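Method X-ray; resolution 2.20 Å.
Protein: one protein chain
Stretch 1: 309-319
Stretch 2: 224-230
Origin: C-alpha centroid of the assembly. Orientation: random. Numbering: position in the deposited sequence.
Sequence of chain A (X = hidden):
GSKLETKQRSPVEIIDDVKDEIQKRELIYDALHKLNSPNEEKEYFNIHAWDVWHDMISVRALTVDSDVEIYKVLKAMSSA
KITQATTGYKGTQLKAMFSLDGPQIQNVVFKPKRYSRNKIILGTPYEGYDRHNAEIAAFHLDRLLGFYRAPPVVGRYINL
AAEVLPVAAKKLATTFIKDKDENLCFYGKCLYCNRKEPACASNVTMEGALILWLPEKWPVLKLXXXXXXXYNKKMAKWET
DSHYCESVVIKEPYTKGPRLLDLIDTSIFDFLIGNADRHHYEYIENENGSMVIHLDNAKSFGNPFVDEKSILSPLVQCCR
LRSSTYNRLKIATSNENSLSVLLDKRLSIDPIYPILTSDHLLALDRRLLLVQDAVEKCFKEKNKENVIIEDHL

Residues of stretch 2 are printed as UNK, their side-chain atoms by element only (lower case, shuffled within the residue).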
# COMPACT_ATOMS: atom_id res chain seq x y z
N LYS A 309 25.36 0.27 -25.99
CA LYS A 309 25.62 1.45 -25.17
C LYS A 309 25.05 2.72 -25.79
O LYS A 309 24.85 3.70 -25.07
CB LYS A 309 27.12 1.59 -24.94
CG LYS A 309 27.69 0.55 -23.98
CD LYS A 309 29.18 0.75 -23.78
CE LYS A 309 29.75 -0.28 -22.82
NZ LYS A 309 31.23 -0.18 -22.66
N SER A 310 24.78 2.73 -27.10
CA SER A 310 24.16 3.91 -27.70
C SER A 310 22.81 4.24 -27.08
O SER A 310 22.37 5.39 -27.15
CB SER A 310 23.99 3.70 -29.21
OG SER A 310 23.14 2.60 -29.49
N ILE A 311 22.14 3.25 -26.47
CA ILE A 311 20.87 3.53 -25.80
C ILE A 311 21.07 4.52 -24.65
O ILE A 311 20.20 5.35 -24.37
CB ILE A 311 20.23 2.22 -25.30
CG1 ILE A 311 20.04 1.25 -26.48
CG2 ILE A 311 18.92 2.50 -24.59
CD1 ILE A 311 19.51 -0.15 -26.06
N LEU A 312 22.24 4.48 -24.01
CA LEU A 312 22.55 5.35 -22.88
C LEU A 312 22.97 6.75 -23.30
O LEU A 312 23.38 7.53 -22.44
CB LEU A 312 23.67 4.74 -22.03
CG LEU A 312 23.34 3.65 -21.01
CD1 LEU A 312 24.64 3.16 -20.40
CD2 LEU A 312 22.37 4.14 -19.94
N SER A 313 22.88 7.08 -24.59
CA SER A 313 23.34 8.38 -25.08
C SER A 313 22.80 9.58 -24.30
O SER A 313 23.58 10.51 -24.05
CB SER A 313 23.00 8.53 -26.56
OG SER A 313 23.94 7.85 -27.37
N PRO A 314 21.51 9.64 -23.91
CA PRO A 314 21.08 10.79 -23.09
C PRO A 314 21.90 10.94 -21.81
O PRO A 314 22.26 12.07 -21.46
CB PRO A 314 19.61 10.47 -22.79
CG PRO A 314 19.18 9.63 -23.93
CD PRO A 314 20.37 8.78 -24.27
N LEU A 315 22.22 9.84 -21.12
CA LEU A 315 23.03 9.97 -19.92
C LEU A 315 24.47 10.31 -20.25
O LEU A 315 25.07 11.19 -19.61
CB LEU A 315 22.96 8.69 -19.09
CG LEU A 315 23.90 8.67 -17.88
CD1 LEU A 315 23.36 9.57 -16.78
CD2 LEU A 315 24.08 7.24 -17.38
N VAL A 316 25.04 9.66 -21.26
CA VAL A 316 26.46 9.83 -21.56
C VAL A 316 26.75 11.23 -22.09
O VAL A 316 27.77 11.83 -21.76
CB VAL A 316 26.93 8.74 -22.54
CG1 VAL A 316 28.34 9.02 -23.03
CG2 VAL A 316 26.87 7.36 -21.87
N GLN A 317 25.86 11.76 -22.93
CA GLN A 317 26.11 13.07 -23.52
C GLN A 317 25.69 14.20 -22.60
O GLN A 317 26.34 15.25 -22.57
CB GLN A 317 25.41 13.17 -24.88
CG GLN A 317 26.05 12.28 -25.95
CD GLN A 317 25.39 12.40 -27.31
OE1 GLN A 317 24.26 12.87 -27.43
NE2 GLN A 317 26.10 12.00 -28.35
N CYS A 318 24.61 14.02 -21.82
CA CYS A 318 24.13 15.09 -20.96
C CYS A 318 24.84 15.14 -19.61
O CYS A 318 24.99 16.23 -19.04
CB CYS A 318 22.62 14.95 -20.72
SG CYS A 318 21.58 15.18 -22.20
N CYS A 319 25.28 14.00 -19.09
CA CYS A 319 25.88 13.90 -17.76
C CYS A 319 25.05 14.65 -16.72
O CYS A 319 25.53 15.52 -16.00
CB CYS A 319 27.33 14.38 -17.77
SG CYS A 319 28.46 13.13 -18.43
N UNK A 224 8.61 12.97 -30.66
CA UNK A 224 9.82 12.26 -31.11
C UNK A 224 10.94 12.35 -30.07
O UNK A 224 11.14 13.39 -29.44
c UNK A 224 10.20 12.99 -32.41
c UNK A 224 8.26 14.08 -31.55
c UNK A 224 9.52 14.32 -32.32
N UNK A 225 11.66 11.25 -29.91
CA UNK A 225 12.78 11.21 -28.97
C UNK A 225 13.98 11.94 -29.58
O UNK A 225 14.38 11.62 -30.70
n UNK A 225 15.15 10.16 -27.16
n UNK A 225 14.66 9.08 -25.38
c UNK A 225 13.91 9.60 -27.37
c UNK A 225 13.61 8.91 -26.25
c UNK A 225 13.16 9.77 -28.66
c UNK A 225 15.58 9.84 -25.95
N UNK A 226 14.55 12.93 -28.88
CA UNK A 226 15.73 13.63 -29.43
C UNK A 226 16.87 12.69 -29.80
O UNK A 226 17.71 13.04 -30.64
c UNK A 226 14.85 14.85 -27.57
c UNK A 226 14.07 13.55 -27.64
c UNK A 226 16.12 14.58 -28.30
N UNK A 227 16.93 11.51 -29.18
CA UNK A 227 17.99 10.55 -29.44
C UNK A 227 17.53 9.38 -30.29
O UNK A 227 18.17 8.32 -30.29
c UNK A 227 20.89 11.13 -27.72
c UNK A 227 18.02 12.59 -26.06
c UNK A 227 20.45 13.92 -25.48
c UNK A 227 20.41 12.82 -26.33
c UNK A 227 19.21 12.14 -26.63
c UNK A 227 19.54 11.06 -27.52
c UNK A 227 19.27 14.34 -24.93
c UNK A 227 18.06 13.69 -25.21
n UNK A 227 21.42 12.18 -27.01
c UNK A 227 18.60 10.06 -28.12
N UNK A 228 16.43 9.54 -31.03
CA UNK A 228 15.94 8.49 -31.90
C UNK A 228 16.95 8.16 -33.00
O UNK A 228 17.80 8.97 -33.37
c UNK A 228 14.67 10.06 -33.49
c UNK A 228 14.60 8.88 -32.53
n UNK A 228 13.40 13.89 -35.33
n UNK A 228 13.68 13.27 -33.14
c UNK A 228 13.26 10.56 -33.80
n UNK A 228 13.25 11.67 -34.74
c UNK A 228 13.44 12.94 -34.41
N UNK A 229 16.84 6.95 -33.53
CA UNK A 229 17.71 6.48 -34.59
C UNK A 229 17.15 6.89 -35.95
O UNK A 229 16.02 7.38 -36.07
n UNK A 229 20.98 2.64 -32.20
c UNK A 229 20.05 2.59 -31.26
c UNK A 229 18.31 3.04 -32.93
c UNK A 229 18.46 4.52 -33.20
n UNK A 229 18.78 2.77 -31.57
c UNK A 229 17.87 4.96 -34.51
n UNK A 229 20.40 2.36 -30.00
N UNK A 230 17.96 6.68 -36.98
CA UNK A 230 17.58 7.11 -38.32
C UNK A 230 16.70 6.09 -39.03
O UNK A 230 15.90 6.46 -39.90
c UNK A 230 19.59 8.56 -38.60
c UNK A 230 18.83 7.38 -39.16
o UNK A 230 19.67 6.22 -39.12
O HOH W 1 20.03 6.68 -28.16

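Position 224 has three side-chain carbons, and they close a ring onto the backbone N. Only proline does this, so it is Pro 224. It lies out of reach of stretch 1.

Position 225 has one carbon leading to a five-membered ring of three carbons and two nitrogens. A ring carbon lies near Pro 314. The ring is an imidazole, and the residue is His 225. Its CA-to-CB bond points toward stretch 1. The ring meets Pro 314 at its edge, with CE1 of His 225 4.1 Å from CG of Pro 314. The backbone O of His 225 accepts a hydrogen bond from the backbone N of position 228, 2.9 Å away, in a type I beta turn.

Position 226 again has three carbons closed onto the backbone N. It is Pro 226, the second residue of the turn. It makes no contact with stretch 1.

Position 227 has one carbon followed by fused five- and six-membered rings holding eight carbons and one nitrogen. The rings lie on Pro 314, beside Ser 313 and Cys 318, and the ring nitrogen faces Gln 317. This is an indole, so the residue is Trp 227. The backbone N of Trp 227 donates to ND1 of His 225 at 3.0 Å, which ties the imidazole to the turn. The CA-to-CB bond points toward stretch 1, and the indole lies against the helix there. CG of Pro 314 sits over one ring face, 3.7 Å from CD2 of Trp 227, in a CH-pi contact with the five-membered ring. CB of Ser 313 comes within 3.5 Å of CD1 of Trp 227. At the ring edge, NE1 of Trp 227 donates a nearly straight hydrogen bond to OE1 of Gln 317, 3.0 Å away. SG of Cys 318 approaches obliquely, 3.7 Å from CH2 of Trp 227.

Position 228 has three carbons, a nitrogen, and a carbon carrying two more nitrogens. That is a guanidinium on a long chain: Arg 228. It does not reach stretch 1. Instead, NH1 of Arg 228 donates to the backbone O of His 225 at 3.0 Å, adding a side-chain bond to the turn.

Position 229 has three carbons, a nitrogen, and a carbon carrying two more nitrogens. One end nitrogen reaches Ser 310 and Ile 311. This is Arg 229. Its CA-to-CB bond points sideways, but the end of the chain comes nearer to stretch 1. NH2 of Arg 229 donates to OG of Ser 310 at 2.8 Å. The same NH2 of Arg 229 lies 3.7 Å from CG1 of Ile 311. Both partners sit at the edge of the guanidinium.

Position 230 has one carbon carrying an oxygen and a carbon. It is Thr 230, with no contact to stretch 1.

The contact centers on Trp 227, which has the largest covered area of any residue here. Its face packs on Pro 314 while its ring nitrogen is satisfied by Gln 317, about one helical turn along. Arg 229 holds the 3-10 segment through Ser 310. A water donates to O of Ser 310 at 2.9 Å and to O of Trp 227 at 3.3 Å, linking the two backbones.

Stretch 2, residues 224-230: PHPWRRT
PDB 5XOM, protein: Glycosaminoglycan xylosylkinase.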